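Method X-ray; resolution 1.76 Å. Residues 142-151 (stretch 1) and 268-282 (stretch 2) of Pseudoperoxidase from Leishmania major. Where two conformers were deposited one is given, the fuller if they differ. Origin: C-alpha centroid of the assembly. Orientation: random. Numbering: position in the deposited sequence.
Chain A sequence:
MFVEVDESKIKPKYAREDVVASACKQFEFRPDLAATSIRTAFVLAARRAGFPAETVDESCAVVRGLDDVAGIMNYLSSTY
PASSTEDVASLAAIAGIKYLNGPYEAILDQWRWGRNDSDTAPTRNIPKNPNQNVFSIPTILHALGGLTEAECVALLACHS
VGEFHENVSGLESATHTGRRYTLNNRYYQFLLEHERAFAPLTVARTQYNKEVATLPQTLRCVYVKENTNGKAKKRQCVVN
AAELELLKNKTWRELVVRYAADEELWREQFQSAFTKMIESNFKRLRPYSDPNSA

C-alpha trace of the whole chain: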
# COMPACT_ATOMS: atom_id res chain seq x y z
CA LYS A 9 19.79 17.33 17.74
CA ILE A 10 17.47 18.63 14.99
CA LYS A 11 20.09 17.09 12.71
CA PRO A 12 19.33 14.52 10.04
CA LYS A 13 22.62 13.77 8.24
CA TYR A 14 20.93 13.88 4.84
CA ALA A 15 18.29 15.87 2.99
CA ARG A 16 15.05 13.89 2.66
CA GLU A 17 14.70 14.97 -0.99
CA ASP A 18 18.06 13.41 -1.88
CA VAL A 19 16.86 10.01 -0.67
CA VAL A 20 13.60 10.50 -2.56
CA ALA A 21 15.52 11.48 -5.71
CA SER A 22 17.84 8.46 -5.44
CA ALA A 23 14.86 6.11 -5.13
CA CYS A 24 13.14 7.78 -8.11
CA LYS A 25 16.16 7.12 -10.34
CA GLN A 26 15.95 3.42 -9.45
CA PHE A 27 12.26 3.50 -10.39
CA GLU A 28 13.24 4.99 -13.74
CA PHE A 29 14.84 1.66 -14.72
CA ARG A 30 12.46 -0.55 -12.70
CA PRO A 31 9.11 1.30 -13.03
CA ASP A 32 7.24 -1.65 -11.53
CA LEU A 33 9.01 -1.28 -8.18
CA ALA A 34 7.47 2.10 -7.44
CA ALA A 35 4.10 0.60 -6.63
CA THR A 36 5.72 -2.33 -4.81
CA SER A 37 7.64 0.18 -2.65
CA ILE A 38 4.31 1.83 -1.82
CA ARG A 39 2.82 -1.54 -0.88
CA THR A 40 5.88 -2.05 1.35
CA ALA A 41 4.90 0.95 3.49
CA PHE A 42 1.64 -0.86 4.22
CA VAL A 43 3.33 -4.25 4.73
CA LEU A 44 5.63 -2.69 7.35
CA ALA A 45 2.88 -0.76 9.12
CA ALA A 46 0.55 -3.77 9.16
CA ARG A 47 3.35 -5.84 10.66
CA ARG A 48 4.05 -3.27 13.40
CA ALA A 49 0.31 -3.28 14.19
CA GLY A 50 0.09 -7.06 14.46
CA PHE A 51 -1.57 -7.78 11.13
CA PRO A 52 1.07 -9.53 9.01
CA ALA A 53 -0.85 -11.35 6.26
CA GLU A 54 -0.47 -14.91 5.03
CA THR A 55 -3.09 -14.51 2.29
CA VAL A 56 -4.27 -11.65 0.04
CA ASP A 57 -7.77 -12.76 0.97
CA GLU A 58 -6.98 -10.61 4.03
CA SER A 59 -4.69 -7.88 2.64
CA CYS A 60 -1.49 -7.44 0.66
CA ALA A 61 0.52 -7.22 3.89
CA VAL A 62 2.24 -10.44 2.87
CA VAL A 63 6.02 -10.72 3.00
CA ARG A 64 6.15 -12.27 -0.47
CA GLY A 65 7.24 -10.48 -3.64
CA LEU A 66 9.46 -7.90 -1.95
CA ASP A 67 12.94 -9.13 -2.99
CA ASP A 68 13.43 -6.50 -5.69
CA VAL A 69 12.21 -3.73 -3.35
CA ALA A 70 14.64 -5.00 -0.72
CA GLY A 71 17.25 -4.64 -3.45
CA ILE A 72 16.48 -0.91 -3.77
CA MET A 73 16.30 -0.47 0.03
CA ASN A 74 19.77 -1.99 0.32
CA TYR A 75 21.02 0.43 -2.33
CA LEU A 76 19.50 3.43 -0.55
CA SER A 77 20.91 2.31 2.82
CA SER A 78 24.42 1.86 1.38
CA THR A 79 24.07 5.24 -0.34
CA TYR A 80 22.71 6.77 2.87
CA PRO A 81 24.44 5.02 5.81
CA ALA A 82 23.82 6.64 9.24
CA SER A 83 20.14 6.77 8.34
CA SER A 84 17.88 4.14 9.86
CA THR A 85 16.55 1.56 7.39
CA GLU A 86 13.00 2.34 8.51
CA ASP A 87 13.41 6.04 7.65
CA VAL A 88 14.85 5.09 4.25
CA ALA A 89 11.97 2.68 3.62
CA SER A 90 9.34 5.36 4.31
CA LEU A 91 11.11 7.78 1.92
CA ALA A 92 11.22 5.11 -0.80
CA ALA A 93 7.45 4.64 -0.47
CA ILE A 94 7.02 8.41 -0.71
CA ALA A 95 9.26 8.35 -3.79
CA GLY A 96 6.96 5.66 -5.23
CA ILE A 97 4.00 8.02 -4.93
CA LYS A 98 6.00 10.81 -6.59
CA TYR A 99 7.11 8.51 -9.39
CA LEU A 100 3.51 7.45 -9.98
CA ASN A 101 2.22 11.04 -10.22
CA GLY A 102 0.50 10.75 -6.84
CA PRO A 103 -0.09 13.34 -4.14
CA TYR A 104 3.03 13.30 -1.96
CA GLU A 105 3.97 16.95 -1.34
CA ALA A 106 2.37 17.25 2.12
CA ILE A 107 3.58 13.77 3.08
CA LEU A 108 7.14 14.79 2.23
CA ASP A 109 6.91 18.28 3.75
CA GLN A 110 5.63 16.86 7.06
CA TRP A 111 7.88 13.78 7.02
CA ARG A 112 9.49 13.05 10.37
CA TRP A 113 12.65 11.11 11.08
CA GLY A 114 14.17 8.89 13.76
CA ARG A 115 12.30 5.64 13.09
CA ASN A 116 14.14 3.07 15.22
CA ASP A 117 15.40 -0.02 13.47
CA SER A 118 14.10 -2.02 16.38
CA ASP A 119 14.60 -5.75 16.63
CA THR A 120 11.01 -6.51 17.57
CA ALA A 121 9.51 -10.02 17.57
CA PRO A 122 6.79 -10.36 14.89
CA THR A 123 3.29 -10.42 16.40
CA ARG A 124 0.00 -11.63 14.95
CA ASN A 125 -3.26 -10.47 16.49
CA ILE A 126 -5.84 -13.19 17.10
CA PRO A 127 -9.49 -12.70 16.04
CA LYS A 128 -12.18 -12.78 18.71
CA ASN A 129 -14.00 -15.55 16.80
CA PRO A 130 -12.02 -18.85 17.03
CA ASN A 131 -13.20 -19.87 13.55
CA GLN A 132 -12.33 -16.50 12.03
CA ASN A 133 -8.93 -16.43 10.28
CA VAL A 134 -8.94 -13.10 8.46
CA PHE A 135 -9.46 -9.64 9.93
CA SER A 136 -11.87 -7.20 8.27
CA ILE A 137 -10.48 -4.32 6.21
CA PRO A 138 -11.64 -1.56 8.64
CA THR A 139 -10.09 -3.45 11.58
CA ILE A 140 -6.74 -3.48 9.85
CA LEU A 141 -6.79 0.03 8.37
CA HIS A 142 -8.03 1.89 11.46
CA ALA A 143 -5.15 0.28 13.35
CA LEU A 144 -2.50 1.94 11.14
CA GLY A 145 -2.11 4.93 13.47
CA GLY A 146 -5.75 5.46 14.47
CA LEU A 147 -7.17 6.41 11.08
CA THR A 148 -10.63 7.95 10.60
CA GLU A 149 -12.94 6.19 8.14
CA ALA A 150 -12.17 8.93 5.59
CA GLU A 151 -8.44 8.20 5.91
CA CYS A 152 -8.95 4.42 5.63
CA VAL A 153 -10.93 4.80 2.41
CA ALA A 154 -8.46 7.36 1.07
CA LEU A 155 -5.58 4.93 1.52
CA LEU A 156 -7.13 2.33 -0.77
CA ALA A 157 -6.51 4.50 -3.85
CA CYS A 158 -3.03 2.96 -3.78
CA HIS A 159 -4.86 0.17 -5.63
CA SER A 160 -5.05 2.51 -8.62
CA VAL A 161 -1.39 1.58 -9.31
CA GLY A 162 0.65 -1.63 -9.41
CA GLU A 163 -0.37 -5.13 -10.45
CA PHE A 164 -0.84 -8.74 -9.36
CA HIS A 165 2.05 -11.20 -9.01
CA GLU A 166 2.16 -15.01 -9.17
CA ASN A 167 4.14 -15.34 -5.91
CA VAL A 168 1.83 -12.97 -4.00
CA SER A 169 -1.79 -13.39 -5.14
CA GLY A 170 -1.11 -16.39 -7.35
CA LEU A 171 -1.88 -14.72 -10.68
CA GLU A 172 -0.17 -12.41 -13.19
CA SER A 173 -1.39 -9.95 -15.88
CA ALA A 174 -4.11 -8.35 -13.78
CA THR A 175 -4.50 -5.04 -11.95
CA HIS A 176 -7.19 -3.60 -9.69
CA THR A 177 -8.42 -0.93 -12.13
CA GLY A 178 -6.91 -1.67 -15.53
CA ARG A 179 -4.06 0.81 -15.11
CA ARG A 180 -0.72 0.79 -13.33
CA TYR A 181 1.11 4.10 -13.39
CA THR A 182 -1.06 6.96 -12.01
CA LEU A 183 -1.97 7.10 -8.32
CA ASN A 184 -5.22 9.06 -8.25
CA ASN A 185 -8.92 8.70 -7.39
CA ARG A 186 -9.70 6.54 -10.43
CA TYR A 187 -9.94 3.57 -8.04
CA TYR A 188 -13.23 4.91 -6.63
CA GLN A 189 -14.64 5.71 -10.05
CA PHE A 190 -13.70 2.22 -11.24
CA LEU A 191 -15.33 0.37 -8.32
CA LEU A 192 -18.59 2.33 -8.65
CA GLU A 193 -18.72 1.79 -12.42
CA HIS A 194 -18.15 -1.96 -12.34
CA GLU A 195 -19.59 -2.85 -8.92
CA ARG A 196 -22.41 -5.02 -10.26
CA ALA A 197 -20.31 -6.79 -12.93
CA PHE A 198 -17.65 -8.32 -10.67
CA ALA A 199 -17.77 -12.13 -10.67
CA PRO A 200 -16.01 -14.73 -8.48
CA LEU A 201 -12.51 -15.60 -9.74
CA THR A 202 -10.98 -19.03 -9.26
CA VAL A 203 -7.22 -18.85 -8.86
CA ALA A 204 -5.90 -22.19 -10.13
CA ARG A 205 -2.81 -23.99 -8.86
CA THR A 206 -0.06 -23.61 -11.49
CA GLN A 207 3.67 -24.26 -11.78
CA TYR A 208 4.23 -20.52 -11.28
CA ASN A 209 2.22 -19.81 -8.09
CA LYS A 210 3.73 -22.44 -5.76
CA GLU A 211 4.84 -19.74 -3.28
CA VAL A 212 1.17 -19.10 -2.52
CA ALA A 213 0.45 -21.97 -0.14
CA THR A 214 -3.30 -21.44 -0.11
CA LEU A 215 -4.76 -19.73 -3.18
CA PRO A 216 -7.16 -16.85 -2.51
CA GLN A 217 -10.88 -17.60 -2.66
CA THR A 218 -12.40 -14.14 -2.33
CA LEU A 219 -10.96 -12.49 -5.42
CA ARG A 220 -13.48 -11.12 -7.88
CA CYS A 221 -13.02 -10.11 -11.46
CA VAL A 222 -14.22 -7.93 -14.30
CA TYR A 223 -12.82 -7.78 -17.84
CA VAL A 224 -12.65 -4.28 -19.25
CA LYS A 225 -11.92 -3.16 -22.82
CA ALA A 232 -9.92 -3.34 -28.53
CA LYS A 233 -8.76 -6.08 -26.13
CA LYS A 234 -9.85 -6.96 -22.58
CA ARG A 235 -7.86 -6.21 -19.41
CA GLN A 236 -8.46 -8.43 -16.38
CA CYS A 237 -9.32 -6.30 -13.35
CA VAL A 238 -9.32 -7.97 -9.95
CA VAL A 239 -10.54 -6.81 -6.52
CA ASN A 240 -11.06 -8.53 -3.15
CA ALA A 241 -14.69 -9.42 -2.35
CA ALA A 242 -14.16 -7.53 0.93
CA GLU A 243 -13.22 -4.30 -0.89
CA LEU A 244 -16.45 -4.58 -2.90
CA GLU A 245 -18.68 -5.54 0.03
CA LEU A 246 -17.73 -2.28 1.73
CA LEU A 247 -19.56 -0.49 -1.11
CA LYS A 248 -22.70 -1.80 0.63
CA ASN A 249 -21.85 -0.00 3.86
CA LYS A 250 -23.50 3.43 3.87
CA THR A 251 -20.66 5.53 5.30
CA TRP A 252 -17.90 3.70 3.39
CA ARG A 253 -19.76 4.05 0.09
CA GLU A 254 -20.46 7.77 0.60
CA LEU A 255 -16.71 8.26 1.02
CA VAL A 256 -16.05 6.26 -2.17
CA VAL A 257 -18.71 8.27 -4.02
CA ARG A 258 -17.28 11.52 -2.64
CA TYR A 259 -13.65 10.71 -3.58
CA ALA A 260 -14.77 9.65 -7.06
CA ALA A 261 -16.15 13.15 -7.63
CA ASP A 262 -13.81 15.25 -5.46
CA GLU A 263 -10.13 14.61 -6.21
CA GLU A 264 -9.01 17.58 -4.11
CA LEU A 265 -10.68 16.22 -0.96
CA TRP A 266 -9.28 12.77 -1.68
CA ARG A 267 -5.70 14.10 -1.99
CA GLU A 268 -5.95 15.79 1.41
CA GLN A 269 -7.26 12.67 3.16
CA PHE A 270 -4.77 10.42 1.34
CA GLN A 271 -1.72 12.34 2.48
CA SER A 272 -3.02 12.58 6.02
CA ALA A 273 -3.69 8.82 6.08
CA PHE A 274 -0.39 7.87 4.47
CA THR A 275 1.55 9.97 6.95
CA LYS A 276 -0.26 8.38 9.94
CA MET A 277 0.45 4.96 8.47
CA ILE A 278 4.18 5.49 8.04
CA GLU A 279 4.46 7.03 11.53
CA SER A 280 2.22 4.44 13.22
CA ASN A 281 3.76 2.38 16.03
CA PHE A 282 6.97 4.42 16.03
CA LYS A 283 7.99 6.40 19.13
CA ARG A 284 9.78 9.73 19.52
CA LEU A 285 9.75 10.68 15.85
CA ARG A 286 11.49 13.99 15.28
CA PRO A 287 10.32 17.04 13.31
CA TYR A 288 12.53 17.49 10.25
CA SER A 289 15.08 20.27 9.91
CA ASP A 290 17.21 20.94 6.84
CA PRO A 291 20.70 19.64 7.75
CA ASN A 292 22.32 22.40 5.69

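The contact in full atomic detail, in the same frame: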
# COMPACT_ATOMS: atom_id res chain seq x y z
N HIS A 142 -7.90 0.95 10.35
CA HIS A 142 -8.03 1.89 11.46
C HIS A 142 -6.81 1.77 12.36
O HIS A 142 -6.37 2.76 12.97
CB HIS A 142 -9.31 1.61 12.27
CG HIS A 142 -10.56 2.15 11.64
ND1 HIS A 142 -10.80 3.50 11.49
CD2 HIS A 142 -11.67 1.51 11.19
CE1 HIS A 142 -11.99 3.67 10.94
NE2 HIS A 142 -12.55 2.49 10.76
N ALA A 143 -6.25 0.56 12.44
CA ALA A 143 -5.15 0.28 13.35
C ALA A 143 -3.79 0.81 12.89
O ALA A 143 -2.80 0.70 13.62
CB ALA A 143 -5.09 -1.22 13.64
N LEU A 144 -3.73 1.38 11.69
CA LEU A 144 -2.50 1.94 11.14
C LEU A 144 -2.29 3.38 11.60
O LEU A 144 -2.11 4.28 10.77
CB LEU A 144 -2.54 1.89 9.60
CG LEU A 144 -2.83 0.51 8.97
CD1 LEU A 144 -2.80 0.58 7.46
CD2 LEU A 144 -1.83 -0.52 9.45
N GLY A 145 -2.35 3.61 12.91
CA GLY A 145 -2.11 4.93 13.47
C GLY A 145 -3.36 5.60 14.05
O GLY A 145 -3.31 6.75 14.46
N GLY A 146 -4.48 4.88 14.06
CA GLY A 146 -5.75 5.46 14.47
C GLY A 146 -6.32 6.33 13.37
O GLY A 146 -6.49 7.54 13.55
N LEU A 147 -6.61 5.71 12.23
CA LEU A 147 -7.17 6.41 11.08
C LEU A 147 -8.68 6.61 11.24
O LEU A 147 -9.36 5.77 11.83
CB LEU A 147 -6.93 5.60 9.80
CG LEU A 147 -5.51 5.17 9.44
CD1 LEU A 147 -5.49 4.65 8.00
CD2 LEU A 147 -4.59 6.33 9.55
N THR A 148 -9.19 7.73 10.71
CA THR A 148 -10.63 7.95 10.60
C THR A 148 -11.13 7.09 9.43
O THR A 148 -10.31 6.57 8.66
CB THR A 148 -10.96 9.40 10.23
OG1 THR A 148 -10.40 9.69 8.93
CG2 THR A 148 -10.40 10.38 11.27
N GLU A 149 -12.44 6.96 9.28
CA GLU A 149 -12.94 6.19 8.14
C GLU A 149 -12.58 6.86 6.80
O GLU A 149 -12.26 6.18 5.82
CB GLU A 149 -14.44 5.88 8.23
CG GLU A 149 -14.87 4.92 7.09
CD GLU A 149 -16.23 4.30 7.26
OE1 GLU A 149 -17.21 5.04 7.52
OE2 GLU A 149 -16.34 3.06 7.11
N ALA A 150 -12.59 8.19 6.78
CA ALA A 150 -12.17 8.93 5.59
C ALA A 150 -10.74 8.59 5.18
O ALA A 150 -10.44 8.39 3.99
CB ALA A 150 -12.33 10.42 5.82
N GLU A 151 -9.84 8.52 6.16
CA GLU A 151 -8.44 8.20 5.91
C GLU A 151 -8.29 6.75 5.44
O GLU A 151 -7.50 6.47 4.52
CB GLU A 151 -7.59 8.48 7.15
CG GLU A 151 -7.31 9.97 7.39
CD GLU A 151 -6.84 10.29 8.81
OE1 GLU A 151 -7.08 9.48 9.73
OE2 GLU A 151 -6.24 11.38 9.00
N GLU A 268 -6.19 15.34 0.04
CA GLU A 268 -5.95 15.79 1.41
C GLU A 268 -6.00 14.61 2.38
O GLU A 268 -5.09 14.43 3.20
CB GLU A 268 -7.01 16.82 1.81
CG GLU A 268 -6.91 17.25 3.25
CD GLU A 268 -8.10 18.09 3.68
OE1 GLU A 268 -7.91 19.31 3.90
OE2 GLU A 268 -9.21 17.52 3.80
N GLN A 269 -7.06 13.81 2.28
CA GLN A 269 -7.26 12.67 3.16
C GLN A 269 -6.20 11.58 2.93
O GLN A 269 -5.75 10.92 3.88
CB GLN A 269 -8.67 12.11 2.96
CG GLN A 269 -9.76 13.13 3.34
CD GLN A 269 -9.72 13.45 4.82
OE1 GLN A 269 -9.54 12.55 5.65
NE2 GLN A 269 -9.88 14.73 5.17
N PHE A 270 -5.79 11.41 1.68
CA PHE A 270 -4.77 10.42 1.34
C PHE A 270 -3.46 10.73 2.04
O PHE A 270 -2.85 9.86 2.65
CB PHE A 270 -4.54 10.39 -0.19
CG PHE A 270 -3.43 9.46 -0.61
CD1 PHE A 270 -3.66 8.11 -0.74
CD2 PHE A 270 -2.15 9.95 -0.85
CE1 PHE A 270 -2.63 7.24 -1.11
CE2 PHE A 270 -1.11 9.09 -1.23
CZ PHE A 270 -1.36 7.73 -1.36
N GLN A 271 -3.03 11.98 1.94
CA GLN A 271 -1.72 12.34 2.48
C GLN A 271 -1.75 12.28 3.99
O GLN A 271 -0.79 11.84 4.62
CB GLN A 271 -1.28 13.72 1.96
CG GLN A 271 -1.10 13.74 0.43
CD GLN A 271 -0.52 15.04 -0.08
OE1 GLN A 271 0.69 15.22 -0.09
NE2 GLN A 271 -1.39 15.93 -0.53
N SER A 272 -2.88 12.67 4.57
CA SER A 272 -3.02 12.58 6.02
C SER A 272 -2.98 11.12 6.48
O SER A 272 -2.30 10.78 7.46
CB SER A 272 -4.31 13.26 6.46
OG SER A 272 -4.58 12.93 7.80
N ALA A 273 -3.69 10.25 5.77
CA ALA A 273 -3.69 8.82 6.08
C ALA A 273 -2.30 8.21 5.90
O ALA A 273 -1.84 7.43 6.74
CB ALA A 273 -4.70 8.08 5.21
N PHE A 274 -1.66 8.53 4.78
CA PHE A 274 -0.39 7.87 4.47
C PHE A 274 0.65 8.26 5.50
O PHE A 274 1.43 7.42 5.97
CB PHE A 274 0.08 8.21 3.05
CG PHE A 274 1.05 7.21 2.49
CD1 PHE A 274 2.40 7.30 2.78
CD2 PHE A 274 0.61 6.17 1.68
CE1 PHE A 274 3.31 6.37 2.27
CE2 PHE A 274 1.52 5.23 1.16
CZ PHE A 274 2.87 5.34 1.47
N THR A 275 0.67 9.53 5.88
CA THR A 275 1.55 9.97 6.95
C THR A 275 1.30 9.24 8.28
O THR A 275 2.26 8.78 8.92
CB THR A 275 1.47 11.51 7.12
OG1 THR A 275 2.17 12.13 6.03
CG2 THR A 275 2.12 11.95 8.44
N LYS A 276 0.05 9.13 8.72
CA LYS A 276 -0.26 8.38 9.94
C LYS A 276 0.24 6.94 9.82
O LYS A 276 0.80 6.38 10.77
CB LYS A 276 -1.76 8.35 10.22
CG LYS A 276 -2.38 9.63 10.80
CD LYS A 276 -3.83 9.31 11.24
CE LYS A 276 -4.55 10.47 11.94
NZ LYS A 276 -6.01 10.13 12.20
N MET A 277 0.01 6.33 8.67
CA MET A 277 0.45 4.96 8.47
C MET A 277 1.95 4.80 8.64
O MET A 277 2.40 3.89 9.33
CB MET A 277 0.03 4.45 7.08
CG MET A 277 0.40 2.99 6.87
SD MET A 277 -0.05 2.38 5.24
CE MET A 277 1.05 3.35 4.22
N ILE A 278 2.74 5.67 8.01
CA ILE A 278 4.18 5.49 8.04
C ILE A 278 4.80 5.96 9.36
O ILE A 278 5.97 5.72 9.60
CB ILE A 278 4.90 6.15 6.85
CG1 ILE A 278 4.62 7.66 6.81
CG2 ILE A 278 4.47 5.47 5.54
CD1 ILE A 278 5.43 8.40 5.76
N GLU A 279 4.00 6.63 10.19
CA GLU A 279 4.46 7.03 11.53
C GLU A 279 3.90 6.11 12.61
O GLU A 279 4.36 6.14 13.75
CB GLU A 279 4.08 8.48 11.84
CG GLU A 279 4.73 9.51 10.91
CD GLU A 279 4.48 10.95 11.34
OE1 GLU A 279 3.65 11.19 12.26
OE2 GLU A 279 5.11 11.85 10.76
N SER A 280 2.91 5.30 12.24
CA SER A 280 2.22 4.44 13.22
C SER A 280 3.15 3.44 13.90
O SER A 280 4.01 2.82 13.26
CB SER A 280 1.06 3.69 12.56
OG SER A 280 1.49 2.86 11.49
N ASN A 281 2.96 3.30 15.21
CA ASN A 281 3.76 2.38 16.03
C ASN A 281 5.25 2.67 15.99
O ASN A 281 6.07 1.76 16.10
CB ASN A 281 3.46 0.92 15.69
CG ASN A 281 2.07 0.49 16.12
OD1 ASN A 281 1.19 0.23 15.28
ND2 ASN A 281 1.85 0.43 17.43
N PHE A 282 5.60 3.95 15.82
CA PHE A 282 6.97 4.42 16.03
C PHE A 282 6.94 5.44 17.18
O PHE A 282 6.03 6.25 17.25
CB PHE A 282 7.52 5.11 14.78
CG PHE A 282 7.92 4.16 13.68
CD1 PHE A 282 8.93 3.23 13.88
CD2 PHE A 282 7.29 4.21 12.44
CE1 PHE A 282 9.30 2.36 12.86
CE2 PHE A 282 7.67 3.35 11.41
CZ PHE A 282 8.67 2.42 11.63
O HOH W 1 -1.86 -0.26 15.96
O HOH W 2 -10.19 12.35 8.29

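How does the start of the loop meet the end of the helix? His-142 lies out of reach of stretch 2, but its ND1 donates to Leu-147 O at 2.7 Å, a bond that spans the turn between them. Ala-143 touches stretch 2 mainly through water: one molecule donates to both Ala-143 O (2.7 Å) and Asn-281 OD1 (3.2 Å), bridging the two. Leu-144 packs more closely. Its CD1 lies 4.0 Å from Met-277 SD, while its carbonyl O receives a CA-H...O contact from Met-277 CA at 3.5 Å.

Why is there room for the backbone at Gly-145? Its CA comes within 4.4 Å of the CA of Ser-280, and its N is 3.4 Å from Ser-280 CB. A CB on Gly-145 would point toward the helix and clash with Lys-276 O, 2.9 Å away. The backbone angles, phi 110° and psi 5°, call for glycine in their own right.

What does Lys-276 do along the loop? Its extended side chain runs past Leu-147, with CD 3.5 Å from Leu-147 CD2, and delivers NZ to two acceptors: Gly-146 O at 3.0 Å and Glu-151 OE1 at 2.8 Å, the latter a salt bridge. The ammonium thus ties the loop to the first turn of the following helix.

How is that helix start organised, and what holds it against stretch 2? Thr-148 caps it, OG1 accepting from Glu-151 N at 3.1 Å, while Thr-148 N donates back to Glu-151 OE1 at 2.9 Å. A water links Thr-148 OG1 and Gln-269 OE1, 2.7 Å from each. Ala-150 CB also approaches Gln-269 OE1, at 3.5 Å. Glu-151 sits as a knob among Gln-269, Ser-272, Ala-273 and Lys-276; Ser-272 OG donates to its OE2 at 2.6 Å, its CB lies 3.5 Å from Ala-273 CB, and the CA atoms of Glu-151 and Ala-273 are 4.8 Å apart.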